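Local coordinates for protein acyl-homoserine-lactone synthase (Pseudomonas aeruginosa, PDB 1RO5) that makes the quorum-sensing signal N-(3-oxododecanoyl)homoserine lactone from an acyl-ACP and S-adenosyl-L-methionine, at residues K16-E21 / L58-G63; Y78-T83 / V141-V146; F105-G110 / D119-A124; A127-S132 / A187-V192; K150-A155 / V174-E179. All blocks are in the same frame, centred on the assembly; numbering follows the deposited sequence.

Contact 1: K16-E21 / L58-G63; sequences KKLLGE and LIQEDG. Residue 63 of segment 58-63 comes from a tag, linker or insertion.
L18 carries this contact from the helix side, and it meets L58 and Q60, two residues on the same face of the opposing strand. The leucines cross at a slant: methyl CD1 of L58 lies 3.9 Å from CD1 of L18 and 4.0 Å from its CD2, so it is straddled by the fork of L18. With CG of L58 on the backbone N side, opposite the carbonyl carbon (chi1 -52°), that methyl is held up toward the helix. The second branch of L18 also serves Q60, whose NE2 comes to 3.9 Å from CD2; the amide meets a methyl there, while its OE1 takes a hydrogen bond from Q7 NE2 on strand 5-10. E21, one turn further along the helix, runs out above the end of the strand. Its OE1 accepts from V65 N, whereas OE2 stays 4.0 Å from the carbonyl O of G63, a residue from an insertion. Backbone angles at D62 and G63 are both positive and fit a type I' turn. This is helix 16-30 laid near the surface on a beta-hairpin, strands 55-61 and 64-73, with the helix carboxylate tied to the start of the second strand.

Contact 2: Y78-T83 / V141-V146; sequences YMLKNT and VTVTTV. With SO4 (sulfate ion), chain E.
Apolar contact does the work between the short helix 79-82 and strand 139-145, and L80 is its centre. CD2 of L80 rests 4.0 Å from CG2 of V143, with the two side chains meeting at a slant, while the other methyl, CD1, sits 4.4 Å from CB of V141. L80 gets there because its CG points opposite the backbone N (chi1 -166°), off the helix and down onto the strand. Y78 joins from the residue before the helix: CE1 lies 4.2 Å from CG2 of V141, and the two side chains cross nearly at a right angle.

Polar bonds lie at the margins and beyond. Y78 N gives a bond of 3.2 Å to OD1 of N82, arriving in the carbonyl plane on a lone pair. Y78 OH is bonded to P94 O, and E101 accepts from M79 N and, weakly, from L80 N at the start of the helix. At the far end of the strand, well away from the L80 packing, T145 OG1 donates to O1 of a sulfate at 2.9 Å and also pairs with V148 N, capping helix 146-154.

The sulfate, probably from the crystallisation liquor, suggests that the T145 end can receive an anion. The patch between helix and strand, made by L80, V141, V143 and the Y78 ring, is buried hydrocarbon, held by shape and not by directional bonds.

Contact 3: F105-G110 / D119-A124; sequences FAINSG and DCTLEA
The hydroxyl OG1 of T121 is met from two quarters: it is hydrogen-bonded to the carbonyl O of F117, one turn back in its own helix, and methyl CD1 of I107 presses on it from the strand at 3.7 Å. The bond to F117 is possible because OG1 lies opposite the carbonyl carbon and beside the backbone N (chi1 -47°). The side chains of I107 and T121 cross at about a right angle.

The same methyl is shared with C120, whose SG is 4.0 Å away and whose CB is 4.2 Å from CD1 of I107. I107 therefore reaches the helix with a single atom, the end of an extended CG1 branch (chi2 -175°), dropped between two successive residues of one turn. The helical backbone there is well formed, with A124 N bonded to C120 O at 3.0 Å.

I107 closes strand 99-107, and helix 118-133 returns over the sheet toward strand 139-145, the parallel neighbour of that strand; this is a beta-alpha-beta unit, as in the acetyltransferase clan to which the family belongs. C120 also packs on I59 of strand 55-61, so the helix bridges more than one strand. A106, next to I107, turns instead to L25, R26 and V29 of helix 16-30.

Chemically, the contact buries a hydroxyl and a thiol against hydrocarbon. This should cost the hydroxyl little, since its bond is made within the helix, and between these two segments the contact is van der Waals packing.

Contact 4: A127-S132 / A187-V192; sequences ALARYS and ALYGGV
A129 and L188 are the nearest CA pair, 8.6 Å apart. Segment 127-132 is regular helix, with Y131 N bonded to A127 O at 3.0 Å, while 187-189 is the last piece of helix 182-189 and ends at G190, where phi turns positive (97°). A129 meets the other helix with its CB alone, 3.6 Å from CD1 of L188 and 3.6 Å from the hydroxyl oxygen OH of Y189. In fold terms, helix 118-133 belongs to a beta-alpha-beta crossover of the alpha-beta-alpha sandwich, and the late helix 182-189, which follows strand 171-179, packs against it with its final turn. The ring of Y189 lies over its own neighbour, with CB of L188 above the ring centre, and reaches across to helix 118-133 with OH. That oxygen ends among the backbone of the partner, hydrogen-bonded to the carbonyl O of R126. It also comes within 3.3 Å of R130 N, but at an angle too poor for a bond, and within 3.5 Å of R130 CB. Beyond CB the arginine leaves the contact, CG being set opposite its backbone N (chi1 169°), and NE makes a weak bond to OE1 of Q134.

Contact 5: K150-A155 / V174-E179; sequences KMMIRA and VALRIE
M152 and L176 point at each other tip to tip, methyl CE of M152 against CD1 of L176. The modelled separation of these two atoms, 3.4 Å, is shorter than usual for carbons and its exact value is doubtful, but the direction of approach is clear. L176 holds its CG on the backbone N side (chi1 -62°) and keeps CD1 stretched out toward the helix, so each residue offers its outermost atom. The approach to I178 is different in kind. Here the methionine passes across the isoleucine at roughly a right angle, and it is the sulfur that does the touching, SD lying 4.2 Å from CG1 of I178.

A bend in M152 allows both contacts. The chain is straight from CB to SD's bond and then folds at the last torsion (chi3 -76°), which swings the terminal methyl toward L176 while the sulfur remains beside I178. The CA-CB bond of I178 points neither at the helix nor from it, but its CG1 end comes nearer. L176 and I178 are two apart in the strand, and the one methionine spans them both. All three side chains are buried and apolar, and nothing polar passes between the segments.

M152 also leans on L157, just beyond the end of its helix. Strand 171-179 lies within the sheet between strands 139-145 and 158-161, bonded through L176 to T142 of the first and through R177 to S160 of the second. Helix 146-154 lies over the strand by way of M152 and E149, both of which touch L176.

How the contacts relate
Contacts 2, 3 and 5 are buried, contact 4 is partly so, and contact 1 lies at the surface, where carboxylate and amide ends mingle with leucine methyls. Four of them, all but contact 4, set a helix on the large sheet; contact 4 joins two helices, with a tyrosine hydroxyl among the touching atoms. Contacts 3 and 4 share helix 118-133, while contacts 2 and 5 use adjacent strands, 139-145 and 171-179, probably hydrogen-bonded from T142 O to L176 N. Contact 3 is nested in the chain loop closed by contact 2, and contact 5 in that of contact 4. Strand 55-61 ties contact 1 to contact 3, I59 touching A124.

Contact 1: K16-E21 / L58-G63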
# COMPACT_ATOMS: atom_id res chain seq x y z
N LYS A 16 12.90 11.69 10.58
CA LYS A 16 12.48 10.97 11.81
C LYS A 16 11.12 11.37 12.38
O LYS A 16 10.49 10.61 13.10
CB LYS A 16 13.53 11.04 12.97
CG LYS A 16 14.98 10.36 12.75
CD LYS A 16 14.87 8.92 12.22
CE LYS A 16 16.06 8.37 11.31
NZ LYS A 16 15.66 7.10 10.41
N LYS A 17 10.67 12.58 12.06
CA LYS A 17 9.42 13.13 12.57
C LYS A 17 8.29 12.69 11.70
O LYS A 17 7.23 12.42 12.17
CB LYS A 17 9.39 14.71 12.52
CG LYS A 17 10.31 15.49 13.56
CD LYS A 17 11.19 16.60 12.72
CE LYS A 17 12.50 17.07 13.37
NZ LYS A 17 12.44 18.58 13.63
N LEU A 18 8.47 12.79 10.40
CA LEU A 18 7.45 12.31 9.51
C LEU A 18 7.25 10.80 9.77
O LEU A 18 6.09 10.38 9.89
CB LEU A 18 7.93 12.47 8.11
CG LEU A 18 7.27 13.61 7.47
CD1 LEU A 18 7.68 13.61 6.07
CD2 LEU A 18 5.77 13.56 7.75
N LEU A 19 8.36 10.05 9.93
CA LEU A 19 8.30 8.59 10.11
C LEU A 19 7.52 8.34 11.35
O LEU A 19 6.69 7.38 11.42
CB LEU A 19 9.66 7.90 10.24
CG LEU A 19 10.42 8.04 8.95
CD1 LEU A 19 11.90 7.68 9.17
CD2 LEU A 19 9.76 7.28 7.77
N GLY A 20 7.70 9.20 12.35
CA GLY A 20 7.03 8.93 13.64
C GLY A 20 5.56 9.17 13.44
O GLY A 20 4.76 8.39 13.91
N GLU A 21 5.15 10.17 12.65
CA GLU A 21 3.69 10.37 12.42
C GLU A 21 3.08 9.23 11.57
O GLU A 21 1.93 8.89 11.81
CB GLU A 21 3.49 11.61 11.59
CG GLU A 21 3.33 12.93 12.31
CD GLU A 21 2.62 13.90 11.33
OE1 GLU A 21 1.35 13.79 11.07
OE2 GLU A 21 3.37 14.72 10.77
N LEU A 58 3.48 8.72 1.71
CA LEU A 58 2.70 9.55 2.60
C LEU A 58 1.81 10.58 1.83
O LEU A 58 2.29 11.21 0.87
CB LEU A 58 3.66 10.33 3.50
CG LEU A 58 4.75 9.53 4.26
CD1 LEU A 58 5.47 10.51 5.18
CD2 LEU A 58 4.18 8.34 5.04
N ILE A 59 0.55 10.74 2.27
CA ILE A 59 -0.28 11.83 1.77
C ILE A 59 -0.41 12.79 2.88
O ILE A 59 -0.69 12.41 3.99
CB ILE A 59 -1.60 11.31 1.43
CG1 ILE A 59 -1.40 10.45 0.24
CG2 ILE A 59 -2.46 12.36 0.90
CD1 ILE A 59 -2.64 9.62 -0.13
N GLN A 60 -0.17 14.05 2.61
CA GLN A 60 -0.33 15.06 3.67
C GLN A 60 -1.29 16.20 3.35
O GLN A 60 -1.58 16.49 2.21
CB GLN A 60 1.00 15.64 4.07
CG GLN A 60 1.97 14.64 4.54
CD GLN A 60 3.30 15.31 4.58
OE1 GLN A 60 4.06 15.18 3.61
NE2 GLN A 60 3.60 16.05 5.68
N GLU A 61 -1.73 16.89 4.41
CA GLU A 61 -2.76 17.91 4.32
C GLU A 61 -2.74 18.61 5.64
O GLU A 61 -2.72 17.96 6.71
CB GLU A 61 -4.09 17.30 4.06
CG GLU A 61 -5.10 18.33 3.68
CD GLU A 61 -6.19 17.77 2.76
OE1 GLU A 61 -6.83 18.61 2.05
OE2 GLU A 61 -6.42 16.52 2.75
N ASP A 62 -2.67 19.94 5.57
CA ASP A 62 -2.51 20.84 6.73
C ASP A 62 -1.38 20.37 7.70
O ASP A 62 -1.55 20.41 8.93
CB ASP A 62 -3.88 21.09 7.44
CG ASP A 62 -5.07 21.35 6.42
OD1 ASP A 62 -4.91 22.06 5.35
OD2 ASP A 62 -6.23 20.85 6.59
N GLY A 63 -0.28 19.89 7.11
CA GLY A 63 0.97 19.70 7.85
C GLY A 63 1.05 18.34 8.52
O GLY A 63 1.74 18.10 9.52

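Contact 2: Y78-T83 / V141-V146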
# COMPACT_ATOMS: atom_id res chain seq x y z
N TYR A 78 8.90 -10.01 2.13
CA TYR A 78 7.72 -9.18 2.09
C TYR A 78 6.56 -9.93 2.70
O TYR A 78 6.68 -11.14 2.91
CB TYR A 78 7.47 -8.63 0.66
CG TYR A 78 7.18 -9.67 -0.38
CD1 TYR A 78 5.88 -9.95 -0.73
CD2 TYR A 78 8.22 -10.37 -0.99
CE1 TYR A 78 5.59 -10.86 -1.68
CE2 TYR A 78 7.95 -11.33 -1.97
CZ TYR A 78 6.60 -11.50 -2.33
OH TYR A 78 6.26 -12.46 -3.27
N MET A 79 5.48 -9.23 3.10
CA MET A 79 4.49 -9.82 4.05
C MET A 79 3.74 -10.98 3.32
O MET A 79 3.38 -11.96 3.96
CB MET A 79 3.44 -8.78 4.50
CG MET A 79 4.05 -7.53 5.16
SD MET A 79 2.92 -6.50 6.06
CE MET A 79 2.78 -7.62 7.66
N LEU A 80 3.54 -10.94 2.00
CA LEU A 80 2.69 -11.99 1.37
C LEU A 80 3.51 -13.31 1.47
O LEU A 80 2.96 -14.35 1.77
CB LEU A 80 2.44 -11.71 -0.11
CG LEU A 80 1.39 -12.44 -0.89
CD1 LEU A 80 1.38 -12.31 -2.37
CD2 LEU A 80 0.60 -13.56 -0.28
N LYS A 81 4.81 -13.19 1.24
CA LYS A 81 5.70 -14.35 1.16
C LYS A 81 6.03 -14.81 2.55
O LYS A 81 6.09 -16.02 2.78
CB LYS A 81 6.99 -14.01 0.42
CG LYS A 81 7.95 -15.20 0.23
CD LYS A 81 9.46 -14.99 -0.08
CE LYS A 81 9.85 -14.83 -1.52
NZ LYS A 81 10.86 -13.61 -1.66
N ASN A 82 6.23 -13.87 3.50
CA ASN A 82 6.80 -14.31 4.76
C ASN A 82 5.92 -14.16 5.94
O ASN A 82 6.37 -14.52 6.99
CB ASN A 82 8.13 -13.61 5.01
CG ASN A 82 9.15 -13.89 3.93
OD1 ASN A 82 9.45 -13.04 3.05
ND2 ASN A 82 9.64 -15.09 3.93
N THR A 83 4.74 -13.53 5.82
CA THR A 83 3.86 -13.43 6.94
C THR A 83 2.49 -14.09 6.56
O THR A 83 1.79 -14.70 7.40
CB THR A 83 3.66 -11.86 7.35
OG1 THR A 83 4.90 -11.31 7.89
CG2 THR A 83 2.67 -11.71 8.48
N VAL A 141 1.81 -6.49 -5.79
CA VAL A 141 1.03 -7.45 -5.07
C VAL A 141 0.73 -6.90 -3.65
O VAL A 141 1.40 -5.99 -3.17
CB VAL A 141 1.76 -8.79 -4.99
CG1 VAL A 141 1.89 -9.37 -6.37
CG2 VAL A 141 3.15 -8.68 -4.29
N THR A 142 -0.32 -7.39 -3.01
CA THR A 142 -0.62 -6.93 -1.67
C THR A 142 -1.55 -7.92 -0.97
O THR A 142 -2.31 -8.62 -1.61
CB THR A 142 -1.20 -5.50 -1.73
OG1 THR A 142 -1.50 -5.04 -0.41
CG2 THR A 142 -2.56 -5.54 -2.47
N VAL A 143 -1.52 -7.95 0.34
CA VAL A 143 -2.54 -8.64 1.13
C VAL A 143 -3.40 -7.54 1.70
O VAL A 143 -2.90 -6.68 2.45
CB VAL A 143 -1.93 -9.46 2.26
CG1 VAL A 143 -2.99 -9.98 3.32
CG2 VAL A 143 -1.27 -10.64 1.70
N THR A 144 -4.67 -7.53 1.31
CA THR A 144 -5.58 -6.51 1.78
C THR A 144 -6.96 -7.21 2.07
O THR A 144 -7.01 -8.49 2.22
CB THR A 144 -5.60 -5.29 0.83
OG1 THR A 144 -6.41 -4.28 1.41
CG2 THR A 144 -6.28 -5.61 -0.50
N THR A 145 -8.05 -6.45 2.27
CA THR A 145 -9.33 -7.11 2.51
C THR A 145 -10.15 -7.16 1.23
O THR A 145 -9.93 -6.39 0.20
CB THR A 145 -10.16 -6.31 3.48
OG1 THR A 145 -10.44 -5.03 2.86
CG2 THR A 145 -9.42 -6.00 4.85
N VAL A 146 -11.20 -7.97 1.34
CA VAL A 146 -12.14 -8.13 0.23
C VAL A 146 -12.78 -6.85 -0.18
O VAL A 146 -13.05 -6.61 -1.37
CB VAL A 146 -13.19 -9.21 0.46
CG1 VAL A 146 -14.16 -9.22 -0.76
CG2 VAL A 146 -12.51 -10.54 0.60
S SO4 E . -13.32 -2.81 4.22
O1 SO4 E . -12.04 -3.39 4.58
O2 SO4 E . -13.25 -2.21 2.89
O3 SO4 E . -13.77 -1.86 5.24
O4 SO4 E . -14.33 -3.86 4.10

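Contact 3: F105-G110 / D119-A124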
# COMPACT_ATOMS: atom_id res chain seq x y z
N PHE A 105 -1.77 -0.27 4.54
CA PHE A 105 -2.61 0.85 4.12
C PHE A 105 -3.22 1.43 5.28
O PHE A 105 -4.00 0.81 5.90
CB PHE A 105 -3.78 0.58 3.10
CG PHE A 105 -3.48 -0.39 2.02
CD1 PHE A 105 -2.18 -0.82 1.79
CD2 PHE A 105 -4.52 -0.98 1.33
CE1 PHE A 105 -1.88 -1.83 0.83
CE2 PHE A 105 -4.23 -1.95 0.33
CZ PHE A 105 -2.87 -2.36 0.11
N ALA A 106 -2.96 2.67 5.58
CA ALA A 106 -3.50 3.26 6.76
C ALA A 106 -3.96 4.68 6.39
O ALA A 106 -3.16 5.49 5.92
CB ALA A 106 -2.36 3.33 7.93
N ILE A 107 -5.26 4.97 6.61
CA ILE A 107 -5.89 6.28 6.28
C ILE A 107 -6.56 6.83 7.51
O ILE A 107 -7.37 6.16 8.13
CB ILE A 107 -6.88 6.18 5.04
CG1 ILE A 107 -6.09 5.90 3.78
CG2 ILE A 107 -7.59 7.52 4.78
CD1 ILE A 107 -6.88 5.91 2.61
N ASN A 108 -6.20 8.04 7.86
CA ASN A 108 -6.79 8.68 8.99
C ASN A 108 -8.32 8.79 8.75
O ASN A 108 -8.83 9.37 7.69
CB ASN A 108 -6.20 10.04 9.24
CG ASN A 108 -6.84 10.73 10.46
OD1 ASN A 108 -7.32 10.07 11.41
ND2 ASN A 108 -6.85 12.04 10.44
N SER A 109 -9.04 8.21 9.72
CA SER A 109 -10.50 8.12 9.58
C SER A 109 -11.35 9.36 10.10
O SER A 109 -12.44 9.56 9.51
CB SER A 109 -10.93 6.82 10.26
OG SER A 109 -10.91 7.01 11.68
N GLY A 110 -10.84 10.10 11.14
CA GLY A 110 -11.39 11.35 11.68
C GLY A 110 -11.99 12.41 10.73
O GLY A 110 -12.08 12.23 9.48
N ASP A 119 -11.59 8.21 -2.89
CA ASP A 119 -10.62 9.03 -3.61
C ASP A 119 -9.23 9.18 -3.02
O ASP A 119 -8.23 9.17 -3.76
CB ASP A 119 -11.17 10.43 -3.77
CG ASP A 119 -12.41 10.44 -4.57
OD1 ASP A 119 -12.68 11.49 -5.19
OD2 ASP A 119 -13.15 9.42 -4.64
N CYS A 120 -9.15 9.38 -1.71
CA CYS A 120 -7.86 9.43 -1.08
C CYS A 120 -7.09 8.28 -1.69
O CYS A 120 -5.99 8.48 -2.23
CB CYS A 120 -7.92 9.29 0.42
SG CYS A 120 -6.26 9.54 1.10
N THR A 121 -7.69 7.10 -1.65
CA THR A 121 -7.09 5.92 -2.23
C THR A 121 -6.75 6.05 -3.73
O THR A 121 -5.69 5.62 -4.15
CB THR A 121 -7.97 4.69 -1.96
OG1 THR A 121 -8.34 4.72 -0.55
CG2 THR A 121 -7.16 3.27 -2.20
N LEU A 122 -7.66 6.61 -4.51
CA LEU A 122 -7.46 6.86 -5.90
C LEU A 122 -6.15 7.59 -6.06
O LEU A 122 -5.28 7.15 -6.82
CB LEU A 122 -8.61 7.77 -6.44
CG LEU A 122 -8.59 8.43 -7.84
CD1 LEU A 122 -8.81 7.35 -8.85
CD2 LEU A 122 -9.68 9.46 -7.95
N GLU A 123 -6.05 8.72 -5.36
CA GLU A 123 -4.92 9.59 -5.51
C GLU A 123 -3.61 8.88 -5.17
O GLU A 123 -2.57 9.00 -5.88
CB GLU A 123 -5.09 10.82 -4.66
CG GLU A 123 -6.06 11.78 -5.28
CD GLU A 123 -5.54 12.37 -6.57
OE1 GLU A 123 -6.27 13.18 -7.17
OE2 GLU A 123 -4.39 12.05 -6.95
N ALA A 124 -3.68 8.13 -4.07
CA ALA A 124 -2.57 7.29 -3.70
C ALA A 124 -2.25 6.33 -4.79
O ALA A 124 -1.10 6.07 -5.03
CB ALA A 124 -2.86 6.53 -2.41

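Contact 4: A127-S132 / A187-V192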
# COMPACT_ATOMS: atom_id res chain seq x y z
N ALA A 127 -0.53 8.20 -7.76
CA ALA A 127 0.88 8.58 -7.48
C ALA A 127 1.76 7.32 -7.40
O ALA A 127 2.86 7.26 -7.99
CB ALA A 127 0.96 9.35 -6.14
N LEU A 128 1.22 6.28 -6.74
CA LEU A 128 1.97 5.06 -6.58
C LEU A 128 2.24 4.31 -7.88
O LEU A 128 3.36 3.87 -8.14
CB LEU A 128 1.30 4.18 -5.57
CG LEU A 128 2.03 3.00 -4.98
CD1 LEU A 128 3.44 3.39 -4.56
CD2 LEU A 128 1.21 2.80 -3.77
N ALA A 129 1.21 4.19 -8.72
CA ALA A 129 1.36 3.43 -9.95
C ALA A 129 2.37 4.11 -10.93
O ALA A 129 3.04 3.48 -11.71
CB ALA A 129 0.04 3.26 -10.58
N ARG A 130 2.46 5.41 -10.83
CA ARG A 130 3.32 6.21 -11.64
C ARG A 130 4.79 6.13 -11.22
O ARG A 130 5.71 6.00 -12.07
CB ARG A 130 2.82 7.68 -11.47
CG ARG A 130 3.83 8.64 -12.08
CD ARG A 130 3.46 10.09 -12.10
NE ARG A 130 4.74 10.79 -11.96
CZ ARG A 130 4.99 11.76 -11.07
NH1 ARG A 130 4.02 12.17 -10.23
NH2 ARG A 130 6.21 12.34 -11.02
N TYR A 131 5.02 6.30 -9.91
CA TYR A 131 6.30 6.07 -9.32
C TYR A 131 6.75 4.66 -9.60
O TYR A 131 7.88 4.44 -9.89
CB TYR A 131 6.19 6.22 -7.84
CG TYR A 131 7.54 6.06 -7.11
CD1 TYR A 131 8.46 7.13 -7.08
CD2 TYR A 131 7.85 4.89 -6.44
CE1 TYR A 131 9.67 7.01 -6.38
CE2 TYR A 131 9.09 4.73 -5.73
CZ TYR A 131 10.01 5.79 -5.73
OH TYR A 131 11.24 5.67 -5.01
N SER A 132 5.86 3.69 -9.54
CA SER A 132 6.31 2.36 -9.82
C SER A 132 6.65 2.18 -11.32
O SER A 132 7.65 1.52 -11.70
CB SER A 132 5.28 1.34 -9.40
OG SER A 132 4.72 1.73 -8.17
N ALA A 187 -7.84 3.35 -16.43
CA ALA A 187 -8.66 3.51 -15.21
C ALA A 187 -8.16 4.58 -14.36
O ALA A 187 -8.92 5.38 -13.90
CB ALA A 187 -8.70 2.15 -14.39
N LEU A 188 -6.86 4.61 -14.08
CA LEU A 188 -6.29 5.68 -13.26
C LEU A 188 -6.15 7.08 -13.82
O LEU A 188 -6.26 8.08 -13.08
CB LEU A 188 -4.87 5.28 -12.74
CG LEU A 188 -4.80 4.09 -11.76
CD1 LEU A 188 -3.45 3.80 -11.45
CD2 LEU A 188 -5.72 4.30 -10.49
N TYR A 189 -5.78 7.18 -15.11
CA TYR A 189 -5.38 8.47 -15.68
C TYR A 189 -6.24 8.98 -16.83
O TYR A 189 -6.12 10.13 -17.22
CB TYR A 189 -3.97 8.40 -16.17
CG TYR A 189 -3.05 7.86 -15.16
CD1 TYR A 189 -2.50 6.59 -15.31
CD2 TYR A 189 -2.68 8.61 -14.06
CE1 TYR A 189 -1.63 6.08 -14.37
CE2 TYR A 189 -1.81 8.11 -13.13
CZ TYR A 189 -1.27 6.86 -13.26
OH TYR A 189 -0.39 6.43 -12.25
N GLY A 190 -7.09 8.10 -17.38
CA GLY A 190 -7.94 8.48 -18.48
C GLY A 190 -7.22 7.99 -19.73
O GLY A 190 -7.87 7.86 -20.77
N GLY A 191 -5.91 7.72 -19.66
CA GLY A 191 -5.27 7.00 -20.76
C GLY A 191 -3.97 6.31 -20.37
O GLY A 191 -3.75 6.07 -19.17
N VAL A 192 -3.12 6.02 -21.36
CA VAL A 192 -1.84 5.33 -21.15
C VAL A 192 -0.83 6.36 -20.65
O VAL A 192 -0.77 7.52 -21.17
CB VAL A 192 -1.32 4.70 -22.43
CG1 VAL A 192 0.05 3.96 -22.20
CG2 VAL A 192 -2.31 3.71 -22.95

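Contact 5: K150-A155 / V174-E179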
# COMPACT_ATOMS: atom_id res chain seq x y z
N LYS A 150 -12.73 -5.05 -3.89
CA LYS A 150 -13.86 -4.58 -4.73
C LYS A 150 -13.79 -3.13 -5.01
O LYS A 150 -14.09 -2.69 -6.09
CB LYS A 150 -15.26 -5.11 -4.33
CG LYS A 150 -15.77 -4.90 -2.97
CD LYS A 150 -17.12 -5.69 -2.83
CE LYS A 150 -16.93 -7.14 -2.26
NZ LYS A 150 -18.10 -7.65 -1.47
N MET A 151 -13.19 -2.38 -4.12
CA MET A 151 -13.11 -0.97 -4.40
C MET A 151 -12.21 -0.77 -5.67
O MET A 151 -12.42 0.14 -6.51
CB MET A 151 -12.63 -0.33 -3.10
CG MET A 151 -12.55 1.15 -3.00
SD MET A 151 -10.95 1.49 -4.00
CE MET A 151 -9.57 1.30 -2.55
N MET A 152 -11.30 -1.73 -5.89
CA MET A 152 -10.30 -1.62 -6.90
C MET A 152 -10.87 -2.27 -8.12
O MET A 152 -10.70 -1.71 -9.17
CB MET A 152 -9.03 -2.35 -6.51
CG MET A 152 -7.97 -1.51 -5.76
SD MET A 152 -6.48 -2.51 -5.27
CE MET A 152 -6.84 -3.42 -4.00
N ILE A 153 -11.52 -3.44 -8.03
CA ILE A 153 -12.12 -3.98 -9.27
C ILE A 153 -13.16 -2.94 -9.88
O ILE A 153 -13.26 -2.84 -11.07
CB ILE A 153 -12.76 -5.43 -9.16
CG1 ILE A 153 -14.22 -5.32 -8.67
CG2 ILE A 153 -11.94 -6.48 -8.36
CD1 ILE A 153 -15.10 -6.67 -8.22
N ARG A 154 -13.87 -2.19 -9.05
CA ARG A 154 -14.84 -1.21 -9.45
C ARG A 154 -14.20 0.03 -10.09
O ARG A 154 -14.81 0.68 -10.98
CB ARG A 154 -15.68 -0.71 -8.25
CG ARG A 154 -16.69 -1.74 -7.76
CD ARG A 154 -17.82 -1.17 -6.95
NE ARG A 154 -18.08 -1.93 -5.72
CZ ARG A 154 -17.92 -1.39 -4.53
NH1 ARG A 154 -17.49 -0.09 -4.43
NH2 ARG A 154 -18.19 -2.15 -3.45
N ALA A 155 -13.05 0.44 -9.56
CA ALA A 155 -12.44 1.62 -10.12
C ALA A 155 -11.83 1.31 -11.53
O ALA A 155 -11.25 2.22 -12.16
CB ALA A 155 -11.38 2.15 -9.21
N VAL A 174 -7.42 -11.19 1.40
CA VAL A 174 -7.08 -11.87 0.19
C VAL A 174 -5.75 -11.29 -0.30
O VAL A 174 -5.45 -10.14 0.00
CB VAL A 174 -8.25 -11.57 -0.85
CG1 VAL A 174 -8.56 -9.98 -0.98
CG2 VAL A 174 -8.05 -12.26 -2.19
N ALA A 175 -4.97 -12.06 -1.07
CA ALA A 175 -3.76 -11.61 -1.78
C ALA A 175 -4.13 -11.23 -3.19
O ALA A 175 -4.69 -12.06 -3.95
CB ALA A 175 -2.70 -12.76 -1.89
N LEU A 176 -3.78 -10.00 -3.58
CA LEU A 176 -4.08 -9.55 -4.88
C LEU A 176 -2.84 -9.34 -5.76
O LEU A 176 -1.80 -8.94 -5.27
CB LEU A 176 -4.77 -8.20 -4.70
CG LEU A 176 -6.08 -8.22 -3.93
CD1 LEU A 176 -6.51 -6.79 -3.95
CD2 LEU A 176 -7.19 -9.08 -4.56
N ARG A 177 -2.97 -9.54 -7.06
CA ARG A 177 -2.01 -8.96 -8.03
C ARG A 177 -2.56 -7.82 -8.86
O ARG A 177 -3.64 -7.97 -9.36
CB ARG A 177 -1.16 -10.01 -8.80
CG ARG A 177 -1.81 -10.94 -9.60
CD ARG A 177 -1.10 -12.34 -9.75
NE ARG A 177 -2.19 -13.35 -9.99
CZ ARG A 177 -2.13 -14.66 -9.74
NH1 ARG A 177 -0.97 -15.16 -9.26
NH2 ARG A 177 -3.22 -15.47 -10.00
N ILE A 178 -1.94 -6.64 -8.86
CA ILE A 178 -2.53 -5.49 -9.49
C ILE A 178 -1.57 -5.27 -10.65
O ILE A 178 -0.45 -4.80 -10.40
CB ILE A 178 -2.42 -4.23 -8.67
CG1 ILE A 178 -3.36 -4.15 -7.49
CG2 ILE A 178 -3.02 -3.06 -9.44
CD1 ILE A 178 -2.93 -4.76 -6.31
N GLU A 179 -1.97 -5.59 -11.90
CA GLU A 179 -1.11 -5.36 -13.09
C GLU A 179 -1.08 -3.91 -13.43
O GLU A 179 -2.13 -3.25 -13.49
CB GLU A 179 -1.62 -6.18 -14.23
CG GLU A 179 -1.64 -7.66 -13.83
CD GLU A 179 -0.25 -8.22 -13.78
OE1 GLU A 179 0.73 -7.55 -14.30
OE2 GLU A 179 -0.14 -9.30 -13.19